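Local coordinates for 50S ribosomal protein L16 arginine hydroxylase (Escherichia coli, PDB 4CCL) that hydroxylates an arginine of ribosomal protein uL16 in an iron- and 2-oxoglutarate-dependent reaction, working as a homodimer, at residues B[38-43]-B[84-89]; B[95-100]-B[106-111]; B[263-268]-B[315-320]; B[323-328]-B[357-362]. All coordinates share one frame; numbering follows the deposited sequence.

The four contacts follow one another along the chain, and none nests in or crosses another. Interaction 1 closes the loop from helix 37-45 to the short helix 86-89, against strand 108-116 of the large antiparallel sheet. Interaction 2 closes a tight loop soon afterwards, between the turns after helix 91-94 and the start of strand 108-116; it touches interaction 1 through Asn87 and Asp110. In the C-terminal winged-helix region, interaction 3 closes the long loop from helix 263-272 to strand 317-320, and interaction 4 the shorter one from the neighbouring strand 323-325 to helix 354-365. Interactions 2 and 3 touch where Trp106 packs on Phe268, joining the JmjC region to the C-terminal one.

Interaction 1. Residues B[38-43]-B[84-89]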
loop_
_atom_site.group_PDB
_atom_site.type_symbol
_atom_site.label_atom_id
_atom_site.label_comp_id
_atom_site.label_asym_id
_atom_site.label_seq_id
_atom_site.Cartn_x
_atom_site.Cartn_y
_atom_site.Cartn_z
ATOM N N ASP B 38 -22.638 -8.313 36.535
ATOM C CA ASP B 38 -23.399 -9.431 35.989
ATOM C C ASP B 38 -23.715 -9.222 34.513
ATOM O O ASP B 38 -23.430 -10.086 33.678
ATOM C CB ASP B 38 -24.693 -9.636 36.782
ATOM C CG ASP B 38 -24.464 -10.356 38.093
ATOM O OD1 ASP B 38 -23.487 -11.129 38.181
ATOM O OD2 ASP B 38 -25.260 -10.155 39.033
ATOM N N GLU B 39 -24.304 -8.070 34.200
ATOM C CA GLU B 39 -24.641 -7.721 32.823
ATOM C C GLU B 39 -23.388 -7.744 31.956
ATOM O O GLU B 39 -23.433 -8.125 30.784
ATOM C CB GLU B 39 -25.284 -6.332 32.751
ATOM C CG GLU B 39 -26.494 -6.122 33.649
ATOM C CD GLU B 39 -26.936 -4.668 33.685
ATOM O OE1 GLU B 39 -27.222 -4.104 32.607
ATOM O OE2 GLU B 39 -26.983 -4.083 34.788
ATOM N N LEU B 40 -22.269 -7.340 32.551
ATOM C CA LEU B 40 -20.984 -7.329 31.866
ATOM C C LEU B 40 -20.482 -8.744 31.602
ATOM O O LEU B 40 -19.917 -9.019 30.545
ATOM C CB LEU B 40 -19.947 -6.559 32.688
ATOM C CG LEU B 40 -18.568 -6.391 32.046
ATOM C CD1 LEU B 40 -18.667 -5.537 30.794
ATOM C CD2 LEU B 40 -17.582 -5.786 33.027
ATOM N N ALA B 41 -20.682 -9.636 32.568
ATOM C CA ALA B 41 -20.264 -11.027 32.415
ATOM C C ALA B 41 -21.069 -11.703 31.306
ATOM O O ALA B 41 -20.507 -12.346 30.405
ATOM C CB ALA B 41 -20.417 -11.776 33.729
ATOM N N GLY B 42 -22.388 -11.540 31.374
ATOM C CA GLY B 42 -23.273 -12.046 30.343
ATOM C C GLY B 42 -22.908 -11.484 28.985
ATOM O O GLY B 42 -22.947 -12.191 27.979
ATOM N N LEU B 43 -22.538 -10.206 28.959
ATOM C CA LEU B 43 -22.116 -9.566 27.720
ATOM C C LEU B 43 -20.809 -10.174 27.217
ATOM O O LEU B 43 -20.562 -10.228 26.014
ATOM C CB LEU B 43 -21.960 -8.057 27.921
ATOM C CG LEU B 43 -22.573 -7.157 26.846
ATOM C CD1 LEU B 43 -21.758 -7.210 25.567
ATOM C CD2 LEU B 43 -24.018 -7.553 26.587
ATOM N N GLN B 84 -14.176 -4.982 25.500
ATOM C CA GLN B 84 -14.003 -3.890 24.545
ATOM C C GLN B 84 -15.331 -3.389 23.986
ATOM O O GLN B 84 -16.265 -4.168 23.798
ATOM C CB GLN B 84 -13.126 -4.351 23.379
ATOM C CG GLN B 84 -11.735 -4.802 23.776
ATOM C CD GLN B 84 -10.798 -3.641 24.034
ATOM O OE1 GLN B 84 -10.967 -2.557 23.476
ATOM N NE2 GLN B 84 -9.805 -3.860 24.887
ATOM N N ALA B 85 -15.396 -2.086 23.721
ATOM C CA ALA B 85 -16.507 -1.464 22.994
ATOM C C ALA B 85 -17.902 -1.811 23.518
ATOM O O ALA B 85 -18.772 -2.220 22.748
ATOM C CB ALA B 85 -16.406 -1.790 21.506
ATOM N N VAL B 86 -18.112 -1.642 24.821
ATOM C CA VAL B 86 -19.404 -1.943 25.432
ATOM C C VAL B 86 -20.493 -1.022 24.882
ATOM O O VAL B 86 -21.658 -1.414 24.771
ATOM C CB VAL B 86 -19.332 -1.828 26.972
ATOM C CG1 VAL B 86 -20.705 -2.026 27.607
ATOM C CG2 VAL B 86 -18.346 -2.836 27.529
ATOM N N ASN B 87 -20.098 0.189 24.494
ATOM C CA ASN B 87 -21.040 1.170 23.962
ATOM C C ASN B 87 -21.744 0.690 22.693
ATOM O O ASN B 87 -22.745 1.270 22.269
ATOM C CB ASN B 87 -20.347 2.514 23.716
ATOM C CG ASN B 87 -19.091 2.378 22.881
ATOM O OD1 ASN B 87 -18.200 1.592 23.202
ATOM N ND2 ASN B 87 -19.017 3.139 21.796
ATOM N N HIS B 88 -21.210 -0.365 22.088
ATOM C CA HIS B 88 -21.854 -0.997 20.944
ATOM C C HIS B 88 -23.074 -1.805 21.385
ATOM O O HIS B 88 -24.146 -1.696 20.791
ATOM C CB HIS B 88 -20.868 -1.896 20.187
ATOM C CG HIS B 88 -19.747 -1.152 19.522
ATOM N ND1 HIS B 88 -18.929 -1.727 18.578
ATOM C CD2 HIS B 88 -19.313 0.125 19.673
ATOM C CE1 HIS B 88 -18.036 -0.840 18.171
ATOM N NE2 HIS B 88 -18.247 0.289 18.818
ATOM N N TRP B 89 -22.901 -2.623 22.422
ATOM C CA TRP B 89 -23.945 -3.555 22.843
ATOM C C TRP B 89 -24.843 -3.079 23.992
ATOM O O TRP B 89 -25.809 -3.757 24.344
ATOM C CB TRP B 89 -23.295 -4.890 23.213
ATOM C CG TRP B 89 -22.071 -5.169 22.394
ATOM C CD1 TRP B 89 -20.779 -4.853 22.711
ATOM C CD2 TRP B 89 -22.025 -5.797 21.115
ATOM N NE1 TRP B 89 -19.932 -5.255 21.708
ATOM C CE2 TRP B 89 -20.678 -5.844 20.705
ATOM C CE3 TRP B 89 -22.995 -6.338 20.259
ATOM C CZ2 TRP B 89 -20.267 -6.397 19.502
ATOM C CZ3 TRP B 89 -22.593 -6.891 19.059
ATOM C CH2 TRP B 89 -21.242 -6.916 18.690
#
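Leu43 lays its CD1 methyl on the root of the Trp89 side chain, 3.6 Å from Trp89 CB. The same methyl is 3.8 Å from CG and equally far from CD1 of Trp89, so a single branch of the leucine meets the start of the tryptophan where it joins the indole. It comes in obliquely to the ring. The backbone at Trp89 points CB at the leucine; with CG beside the backbone N (chi1 -32°), CG and CD1 of the indole also come within reach of that methyl. From within its own segment the indole has the CB of His88 over one face, offset toward the rim.

One turn earlier on helix 37-45, Leu40 makes a looser apolar contact, CD1 to Val86 CG2 at 4.2 Å. Its CG stands anti to the backbone N (chi1 -176°), and the end of the chain reaches inward from there. Leu40 also touches Ile113 and Phe115, and Val86 touches Ile113, all on strand 108-116 of the JmjC cupin-type sheet. The helix is thus laid on that sheet, with the Leu40 side chain about 7 Å from that of Ser114, inferred to bind substrate.

No hydrogen bond crosses between the two segments. Asn87 and His88 spend their polar ends on other parts of the chain: Asn87 takes the backbone N-H of Leu111 on OD1 and gives ND2 to Asp110 OD1, while His88 ND1 bonds to the carbonyl of Glu278. The CB of Ala85 sits 3.7 Å above the plane of the His88 imidazole, over its centre.

Interaction 2. Residues B[95-100]-B[106-111]; sequences ALMRPF and WRIDDL
This is a buried apolar contact between the turns that follow helix 91-94 and the first residues of strand 108-116, joined by a short connection; no hydrogen bond crosses it. Met97, present as selenomethionine, does most of the work. Its chain bends at chi2 (-101°) and again at chi3, turning the selenium over the strand backbone: SE lies 3.9 Å from Asp110 C and as close to Leu111 CB. The terminal CE then passes on to Ile108, 4.2 Å from CD1, the two side chains meeting at a slant.

Two lesser contacts flank it. Phe100 sets its CB, not its ring, 4.2 Å from Ile108 CD1, and Leu96 CD1 just touches Leu111 CD2 at 4.5 Å. The edge of the Phe100 ring has the carbonyl oxygens of Leu96 and Met97 in its plane.

Strand 108-116 is part of the antiparallel sheet of the JmjC region, next to 195-202. Asp109 and Asp110 both bond through their backbones to Gly201, and Asp109 has a psi of -76°, consistent with a classic beta bulge. Ile108 and Leu111 then both face Met97, while the two aspartates point away: Asp109 pairs with Arg276, and Asp110 receives bonds from Asn87 and His277. Just before the strand, Arg107 forms a salt bridge with Asp230 of the second subunit.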
loop_
_atom_site.group_PDB
_atom_site.type_symbol
_atom_site.label_atom_id
_atom_site.label_comp_id
_atom_site.label_asym_id
_atom_site.label_seq_id
_atom_site.Cartn_x
_atom_site.Cartn_y
_atom_site.Cartn_z
ATOM N N ALA B 95 -24.298 6.127 26.694
ATOM C CA ALA B 95 -24.543 7.448 27.279
ATOM C C ALA B 95 -23.296 8.096 27.906
ATOM O O ALA B 95 -23.174 9.322 27.923
ATOM C CB ALA B 95 -25.671 7.385 28.289
ATOM N N LEU B 96 -22.379 7.277 28.414
ATOM C CA LEU B 96 -21.155 7.783 29.044
ATOM C C LEU B 96 -20.253 8.555 28.078
ATOM O O LEU B 96 -19.447 9.383 28.502
ATOM C CB LEU B 96 -20.353 6.637 29.678
ATOM C CG LEU B 96 -20.293 6.536 31.205
ATOM C CD1 LEU B 96 -19.103 5.688 31.638
ATOM C CD2 LEU B 96 -20.231 7.914 31.843
HETATM N N MSE B 97 -20.387 8.271 26.787
HETATM C CA MSE B 97 -19.528 8.862 25.766
HETATM C C MSE B 97 -19.875 10.327 25.496
HETATM O O MSE B 97 -18.987 11.150 25.262
HETATM C CB MSE B 97 -19.626 8.052 24.470
HETATM C CG MSE B 97 -19.286 6.580 24.634
HETATM SE SE MSE B 97 -17.489 6.143 24.024
HETATM C CE MSE B 97 -17.750 6.388 22.110
ATOM N N ARG B 98 -21.168 10.639 25.541
ATOM C CA ARG B 98 -21.681 11.979 25.226
ATOM C C ARG B 98 -20.970 13.194 25.857
ATOM O O ARG B 98 -20.737 14.184 25.165
ATOM C CB ARG B 98 -23.198 12.057 25.465
ATOM C CG ARG B 98 -24.036 11.464 24.340
ATOM C CD ARG B 98 -25.526 11.720 24.542
ATOM N NE ARG B 98 -26.139 10.782 25.480
ATOM C CZ ARG B 98 -26.875 11.138 26.530
ATOM N NH1 ARG B 98 -27.095 12.420 26.789
ATOM N NH2 ARG B 98 -27.393 10.210 27.324
ATOM N N PRO B 99 -20.632 13.138 27.160
ATOM C CA PRO B 99 -19.946 14.292 27.759
ATOM C C PRO B 99 -18.590 14.625 27.126
ATOM O O PRO B 99 -18.094 15.737 27.305
ATOM C CB PRO B 99 -19.749 13.860 29.216
ATOM C CG PRO B 99 -20.845 12.899 29.471
ATOM C CD PRO B 99 -21.033 12.156 28.185
ATOM N N PHE B 100 -18.006 13.682 26.397
ATOM C CA PHE B 100 -16.659 13.856 25.856
ATOM C C PHE B 100 -16.629 14.466 24.453
ATOM O O PHE B 100 -15.578 14.552 23.826
ATOM C CB PHE B 100 -15.875 12.546 25.928
ATOM C CG PHE B 100 -15.600 12.094 27.334
ATOM C CD1 PHE B 100 -14.505 12.578 28.035
ATOM C CD2 PHE B 100 -16.450 11.200 27.962
ATOM C CE1 PHE B 100 -14.258 12.168 29.330
ATOM C CE2 PHE B 100 -16.207 10.786 29.258
ATOM C CZ PHE B 100 -15.110 11.270 29.941
ATOM N N TRP B 106 -13.957 12.323 15.716
ATOM C CA TRP B 106 -13.056 11.510 14.906
ATOM C C TRP B 106 -11.857 10.989 15.707
ATOM O O TRP B 106 -11.300 9.939 15.388
ATOM C CB TRP B 106 -12.629 12.253 13.628
ATOM C CG TRP B 106 -11.517 13.250 13.789
ATOM C CD1 TRP B 106 -11.635 14.577 14.093
ATOM C CD2 TRP B 106 -10.117 13.002 13.621
ATOM N NE1 TRP B 106 -10.394 15.166 14.136
ATOM C CE2 TRP B 106 -9.444 14.219 13.851
ATOM C CE3 TRP B 106 -9.365 11.866 13.304
ATOM C CZ2 TRP B 106 -8.057 14.333 13.776
ATOM C CZ3 TRP B 106 -7.987 11.980 13.231
ATOM C CH2 TRP B 106 -7.349 13.204 13.464
ATOM N N ARG B 107 -11.475 11.713 16.753
ATOM C CA ARG B 107 -10.385 11.274 17.623
ATOM C C ARG B 107 -10.806 10.254 18.686
ATOM O O ARG B 107 -9.971 9.506 19.195
ATOM C CB ARG B 107 -9.718 12.478 18.290
ATOM C CG ARG B 107 -8.946 13.371 17.328
ATOM C CD ARG B 107 -7.542 12.847 17.080
ATOM N NE ARG B 107 -6.657 13.117 18.210
ATOM C CZ ARG B 107 -6.319 12.223 19.133
ATOM N NH1 ARG B 107 -6.785 10.985 19.064
ATOM N NH2 ARG B 107 -5.506 12.565 20.122
ATOM N N ILE B 108 -12.094 10.216 19.016
ATOM C CA ILE B 108 -12.572 9.315 20.063
ATOM C C ILE B 108 -12.711 7.897 19.508
ATOM O O ILE B 108 -12.991 7.711 18.324
ATOM C CB ILE B 108 -13.903 9.810 20.698
ATOM C CG1 ILE B 108 -14.042 9.295 22.132
ATOM C CG2 ILE B 108 -15.107 9.412 19.854
ATOM C CD1 ILE B 108 -15.324 9.731 22.823
ATOM N N ASP B 109 -12.490 6.893 20.351
ATOM C CA ASP B 109 -12.536 5.516 19.873
ATOM C C ASP B 109 -13.776 4.767 20.343
ATOM O O ASP B 109 -14.725 4.605 19.576
ATOM C CB ASP B 109 -11.277 4.755 20.302
ATOM C CG ASP B 109 -11.181 3.378 19.666
ATOM O OD1 ASP B 109 -11.870 3.144 18.651
ATOM O OD2 ASP B 109 -10.413 2.533 20.172
ATOM N N ASP B 110 -13.775 4.359 21.610
ATOM C CA ASP B 110 -14.835 3.530 22.183
ATOM C C ASP B 110 -14.713 3.447 23.706
ATOM O O ASP B 110 -13.789 4.007 24.296
ATOM C CB ASP B 110 -14.800 2.114 21.593
ATOM C CG ASP B 110 -15.538 2.009 20.270
ATOM O OD1 ASP B 110 -16.646 2.574 20.158
ATOM O OD2 ASP B 110 -14.997 1.382 19.336
ATOM N N LEU B 111 -15.639 2.715 24.323
ATOM C CA LEU B 111 -15.694 2.563 25.774
ATOM C C LEU B 111 -15.400 1.114 26.160
ATOM O O LEU B 111 -16.189 0.218 25.855
ATOM C CB LEU B 111 -17.088 2.966 26.276
ATOM C CG LEU B 111 -17.373 3.319 27.745
ATOM C CD1 LEU B 111 -17.262 2.131 28.681
ATOM C CD2 LEU B 111 -16.466 4.432 28.216
#

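Interaction 3. Residues B[263-268]-B[315-320]; sequences HFKQWF and GDDVYA
Within the ROXA-like winged-helix region, helix 263-272 lies against the middle strand, 317-320, of a small three-stranded antiparallel sheet. The axes of residues 263-268 and 317-320 approach to 9.9 Å and run the same way, 30° apart. Gly315, with its positive phi, belongs to the turn that leads into this strand from 311-314.

Lys265 and Asp317 cross at about a right angle. The extended first part of the lysine chain (chi1 173°) carries its aliphatic CD to 3.6 Å from Asp317 OD2; the bend at chi3 then directs CE and NZ, and NZ stays 4.4 Å from that oxygen, beyond a salt bridge. The ammonium pairs instead with Glu262, so the aspartate probably adds a weaker electrostatic pull. Lys265 also packs on Met247 of the second subunit.

Tyr319 reaches from the strand to the helix backbone and also touches Ile314 and Lys324 on the two neighbouring strands. Gln266 crosses it at about a right angle, with the amide and ring planes 55° apart. The phenol contacts are van der Waals ones: Tyr319 OH lies 3.8 Å from Lys265 O and 3.5 Å from Gln266 CA.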
loop_
_atom_site.group_PDB
_atom_site.type_symbol
_atom_site.label_atom_id
_atom_site.label_comp_id
_atom_site.label_asym_id
_atom_site.label_seq_id
_atom_site.Cartn_x
_atom_site.Cartn_y
_atom_site.Cartn_z
ATOM N N HIS B 263 -9.503 12.977 -3.917
ATOM C CA HIS B 263 -9.084 11.615 -3.594
ATOM C C HIS B 263 -8.657 11.385 -2.141
ATOM O O HIS B 263 -9.117 10.431 -1.501
ATOM C CB HIS B 263 -7.990 11.163 -4.565
ATOM C CG HIS B 263 -8.446 11.114 -5.988
ATOM N ND1 HIS B 263 -7.577 11.251 -7.059
ATOM C CD2 HIS B 263 -9.672 10.946 -6.529
ATOM C CE1 HIS B 263 -8.254 11.168 -8.185
ATOM N NE2 HIS B 263 -9.535 10.981 -7.894
ATOM N N PHE B 264 -7.792 12.248 -1.617
ATOM C CA PHE B 264 -7.345 12.095 -0.234
ATOM C C PHE B 264 -8.486 12.276 0.760
ATOM O O PHE B 264 -8.667 11.456 1.665
ATOM C CB PHE B 264 -6.210 13.059 0.114
ATOM C CG PHE B 264 -5.820 13.015 1.565
ATOM C CD1 PHE B 264 -5.617 11.801 2.198
ATOM C CD2 PHE B 264 -5.670 14.179 2.296
ATOM C CE1 PHE B 264 -5.266 11.747 3.523
ATOM C CE2 PHE B 264 -5.316 14.131 3.630
ATOM C CZ PHE B 264 -5.115 12.912 4.243
ATOM N N LYS B 265 -9.239 13.357 0.589
ATOM C CA LYS B 265 -10.377 13.665 1.446
ATOM C C LYS B 265 -11.374 12.517 1.464
ATOM O O LYS B 265 -11.915 12.160 2.513
ATOM C CB LYS B 265 -11.071 14.933 0.952
ATOM C CG LYS B 265 -12.372 15.239 1.668
ATOM C CD LYS B 265 -13.272 16.130 0.833
ATOM C CE LYS B 265 -12.563 17.408 0.413
ATOM N NZ LYS B 265 -13.409 18.245 -0.489
ATOM N N GLN B 266 -11.602 11.938 0.292
ATOM C CA GLN B 266 -12.567 10.864 0.132
ATOM C C GLN B 266 -12.066 9.604 0.823
ATOM O O GLN B 266 -12.805 8.972 1.589
ATOM C CB GLN B 266 -12.822 10.602 -1.351
ATOM C CG GLN B 266 -14.106 9.859 -1.647
ATOM C CD GLN B 266 -14.882 10.504 -2.777
ATOM O OE1 GLN B 266 -14.920 11.728 -2.895
ATOM N NE2 GLN B 266 -15.496 9.683 -3.620
ATOM N N TRP B 267 -10.807 9.246 0.567
ATOM C CA TRP B 267 -10.234 8.080 1.235
ATOM C C TRP B 267 -10.297 8.204 2.746
ATOM O O TRP B 267 -10.746 7.281 3.423
ATOM C CB TRP B 267 -8.778 7.828 0.854
ATOM C CG TRP B 267 -8.127 6.921 1.869
ATOM C CD1 TRP B 267 -8.394 5.595 2.070
ATOM C CD2 TRP B 267 -7.144 7.281 2.844
ATOM N NE1 TRP B 267 -7.625 5.105 3.095
ATOM C CE2 TRP B 267 -6.843 6.125 3.592
ATOM C CE3 TRP B 267 -6.472 8.470 3.157
ATOM C CZ2 TRP B 267 -5.912 6.113 4.624
ATOM C CZ3 TRP B 267 -5.545 8.459 4.185
ATOM C CH2 TRP B 267 -5.274 7.290 4.905
ATOM N N PHE B 268 -9.819 9.327 3.275
ATOM C CA PHE B 268 -9.794 9.510 4.721
ATOM C C PHE B 268 -11.205 9.516 5.279
ATOM O O PHE B 268 -11.443 9.032 6.383
ATOM C CB PHE B 268 -9.052 10.784 5.126
ATOM C CG PHE B 268 -8.725 10.844 6.588
ATOM C CD1 PHE B 268 -7.678 10.101 7.102
ATOM C CD2 PHE B 268 -9.467 11.633 7.451
ATOM C CE1 PHE B 268 -7.372 10.147 8.444
ATOM C CE2 PHE B 268 -9.165 11.683 8.795
ATOM C CZ PHE B 268 -8.115 10.938 9.293
ATOM N N GLY B 315 -15.662 18.603 4.879
ATOM C CA GLY B 315 -16.224 19.528 3.915
ATOM C C GLY B 315 -17.731 19.369 3.854
ATOM O O GLY B 315 -18.407 19.375 4.884
ATOM N N ASP B 316 -18.259 19.224 2.644
ATOM C CA ASP B 316 -19.696 19.060 2.442
ATOM C C ASP B 316 -20.132 17.597 2.331
ATOM O O ASP B 316 -21.305 17.310 2.094
ATOM C CB ASP B 316 -20.160 19.860 1.223
ATOM C CG ASP B 316 -20.119 21.357 1.461
ATOM O OD1 ASP B 316 -19.060 21.974 1.215
ATOM O OD2 ASP B 316 -21.145 21.918 1.901
ATOM N N ASP B 317 -19.184 16.679 2.490
ATOM C CA ASP B 317 -19.477 15.252 2.410
ATOM C C ASP B 317 -19.577 14.654 3.806
ATOM O O ASP B 317 -18.806 15.018 4.695
ATOM C CB ASP B 317 -18.374 14.532 1.637
ATOM C CG ASP B 317 -17.938 15.290 0.403
ATOM O OD1 ASP B 317 -18.816 15.726 -0.370
ATOM O OD2 ASP B 317 -16.714 15.454 0.212
ATOM N N VAL B 318 -20.512 13.729 4.004
ATOM C CA VAL B 318 -20.596 13.054 5.297
ATOM C C VAL B 318 -20.205 11.587 5.105
ATOM O O VAL B 318 -20.311 11.068 4.004
ATOM C CB VAL B 318 -21.991 13.244 5.943
ATOM C CG1 VAL B 318 -22.135 12.420 7.208
ATOM C CG2 VAL B 318 -22.218 14.712 6.260
ATOM N N TYR B 319 -19.670 10.948 6.138
ATOM C CA TYR B 319 -19.276 9.550 6.038
ATOM C C TYR B 319 -19.786 8.760 7.232
ATOM O O TYR B 319 -19.482 9.088 8.381
ATOM C CB TYR B 319 -17.754 9.421 5.931
ATOM C CG TYR B 319 -17.160 10.147 4.744
ATOM C CD1 TYR B 319 -16.829 11.493 4.823
ATOM C CD2 TYR B 319 -16.930 9.486 3.545
ATOM C CE1 TYR B 319 -16.288 12.160 3.743
ATOM C CE2 TYR B 319 -16.387 10.146 2.458
ATOM C CZ TYR B 319 -16.068 11.483 2.562
ATOM O OH TYR B 319 -15.527 12.151 1.485
ATOM N N ALA B 320 -20.573 7.728 6.952
ATOM C CA ALA B 320 -21.069 6.839 7.994
ATOM C C ALA B 320 -20.550 5.421 7.779
ATOM O O ALA B 320 -20.937 4.753 6.818
ATOM C CB ALA B 320 -22.592 6.845 8.014
#

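Interaction 4. Residues B[323-328]-B[357-362]; sequences EKIDSP and LAMLAA
The apolar contacts all run through Met359, a selenomethionine on helix 354-365. Its SE lies 4.0 Å from Ile325 CB and the same from Ile325 CG2, so the selenium meets the branch point and the short arm of the isoleucine. The two side chains cross at about a right angle. Met359 leaves the helix extended, CG anti to the backbone N (chi1 162°), and turns only at chi3 (-57°); that last bend turns CE onto the chain just past the strand's end, where it comes 4.2 Å from Ser327 CB.

Against the backbone, Met359 CE is also packed on the peptide after Asp326, 3.7 Å from Asp326 C. No hydrogen bond joins the two segments.

In the winged-helix region this packs the edge strand 323-325 of the small sheet, and the residues leading out of it, against a helix nearly thirty residues further on. Ile325 gives its backbone N-H to the carbonyl oxygen of Val318 on the neighbouring strand, while its side chain touches Val318 and Ala320 as well as Leu363 one turn on from Met359.

The charged contacts stay within residues 323-328 and the neighbouring strand. Lys324 NZ and Asp326 OD2 form a salt bridge at 3.6 Å, and the lysine also packs on Asp317. Asp326 OD1 comes close to Asp317 OD1, a like-charged pair that the nearby ammonium probably helps to offset. Ser327 OG has a weak hydrogen bond from His329 N, and a bound manganese ion lies about 8 Å from the Ser327 side chain, too far for direct coordination.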
loop_
_atom_site.group_PDB
_atom_site.type_symbol
_atom_site.label_atom_id
_atom_site.label_comp_id
_atom_site.label_asym_id
_atom_site.label_seq_id
_atom_site.Cartn_x
_atom_site.Cartn_y
_atom_site.Cartn_z
ATOM N N GLU B 323 -18.977 4.561 4.382
ATOM C CA GLU B 323 -19.757 4.943 3.209
ATOM C C GLU B 323 -20.035 6.440 3.152
ATOM O O GLU B 323 -20.481 7.044 4.131
ATOM C CB GLU B 323 -21.068 4.162 3.166
ATOM C CG GLU B 323 -20.882 2.661 3.086
ATOM C CD GLU B 323 -22.041 1.902 3.693
ATOM O OE1 GLU B 323 -23.082 2.532 3.979
ATOM O OE2 GLU B 323 -21.907 0.675 3.893
ATOM N N LYS B 324 -19.766 7.030 1.993
ATOM C CA LYS B 324 -19.998 8.450 1.785
ATOM C C LYS B 324 -21.471 8.721 1.522
ATOM O O LYS B 324 -22.066 8.147 0.614
ATOM C CB LYS B 324 -19.163 8.954 0.607
ATOM C CG LYS B 324 -19.416 10.404 0.227
ATOM C CD LYS B 324 -18.687 10.752 -1.063
ATOM C CE LYS B 324 -19.187 12.060 -1.657
ATOM N NZ LYS B 324 -18.811 12.193 -3.095
ATOM N N ILE B 325 -22.053 9.590 2.338
ATOM C CA ILE B 325 -23.382 10.119 2.088
ATOM C C ILE B 325 -23.297 11.584 1.642
ATOM O O ILE B 325 -22.656 12.435 2.297
ATOM C CB ILE B 325 -24.315 9.936 3.300
ATOM C CG1 ILE B 325 -23.591 10.297 4.594
ATOM C CG2 ILE B 325 -24.802 8.496 3.381
ATOM C CD1 ILE B 325 -24.296 9.801 5.840
ATOM N N ASP B 326 -23.931 11.833 0.496
ATOM C CA ASP B 326 -23.879 13.102 -0.215
ATOM C C ASP B 326 -25.300 13.545 -0.532
ATOM O O ASP B 326 -25.992 12.893 -1.313
ATOM C CB ASP B 326 -23.130 12.902 -1.533
ATOM C CG ASP B 326 -22.038 13.926 -1.752
ATOM O OD1 ASP B 326 -21.455 14.398 -0.754
ATOM O OD2 ASP B 326 -21.754 14.247 -2.927
ATOM N N SER B 327 -25.729 14.658 0.054
ATOM C CA SER B 327 -27.075 15.167 -0.183
ATOM C C SER B 327 -27.097 16.692 -0.268
ATOM O O SER B 327 -26.336 17.368 0.423
ATOM C CB SER B 327 -28.031 14.681 0.914
ATOM O OG SER B 327 -29.360 15.104 0.665
ATOM N N PRO B 328 -27.976 17.237 -1.125
ATOM C CA PRO B 328 -28.188 18.687 -1.226
ATOM C C PRO B 328 -28.727 19.313 0.058
ATOM O O PRO B 328 -28.663 20.534 0.200
ATOM C CB PRO B 328 -29.216 18.821 -2.358
ATOM C CG PRO B 328 -29.830 17.469 -2.496
ATOM C CD PRO B 328 -28.743 16.504 -2.145
ATOM N N LEU B 357 -35.048 10.638 0.952
ATOM C CA LEU B 357 -35.834 9.605 1.612
ATOM C C LEU B 357 -35.292 8.227 1.247
ATOM O O LEU B 357 -35.223 7.329 2.090
ATOM C CB LEU B 357 -37.307 9.722 1.217
ATOM C CG LEU B 357 -38.283 8.814 1.964
ATOM C CD1 LEU B 357 -38.162 9.035 3.464
ATOM C CD2 LEU B 357 -39.710 9.053 1.494
ATOM N N ALA B 358 -34.890 8.076 -0.012
ATOM C CA ALA B 358 -34.304 6.831 -0.493
ATOM C C ALA B 358 -32.986 6.530 0.214
ATOM O O ALA B 358 -32.786 5.423 0.720
ATOM C CB ALA B 358 -34.098 6.890 -1.997
HETATM N N MSE B 359 -32.092 7.517 0.245
HETATM C CA MSE B 359 -30.818 7.377 0.948
HETATM C C MSE B 359 -31.016 6.972 2.402
HETATM O O MSE B 359 -30.420 6.001 2.868
HETATM C CB MSE B 359 -30.024 8.681 0.913
HETATM C CG MSE B 359 -28.929 8.741 1.970
HETATM SE SE MSE B 359 -28.051 10.471 2.078
HETATM C CE MSE B 359 -27.456 10.591 0.231
ATOM N N LEU B 360 -31.852 7.732 3.104
ATOM C CA LEU B 360 -32.167 7.480 4.504
ATOM C C LEU B 360 -32.680 6.056 4.672
ATOM O O LEU B 360 -32.312 5.352 5.616
ATOM C CB LEU B 360 -33.217 8.483 4.988
ATOM C CG LEU B 360 -33.672 8.405 6.445
ATOM C CD1 LEU B 360 -32.476 8.447 7.381
ATOM C CD2 LEU B 360 -34.640 9.536 6.760
ATOM N N ALA B 361 -33.522 5.639 3.729
ATOM C CA ALA B 361 -34.034 4.276 3.701
ATOM C C ALA B 361 -32.909 3.254 3.593
ATOM O O ALA B 361 -32.937 2.223 4.259
ATOM C CB ALA B 361 -35.032 4.098 2.561
ATOM N N ALA B 362 -31.916 3.551 2.760
ATOM C CA ALA B 362 -30.779 2.655 2.587
ATOM C C ALA B 362 -29.929 2.598 3.853
ATOM O O ALA B 362 -29.366 1.557 4.183
ATOM C CB ALA B 362 -29.934 3.085 1.397
#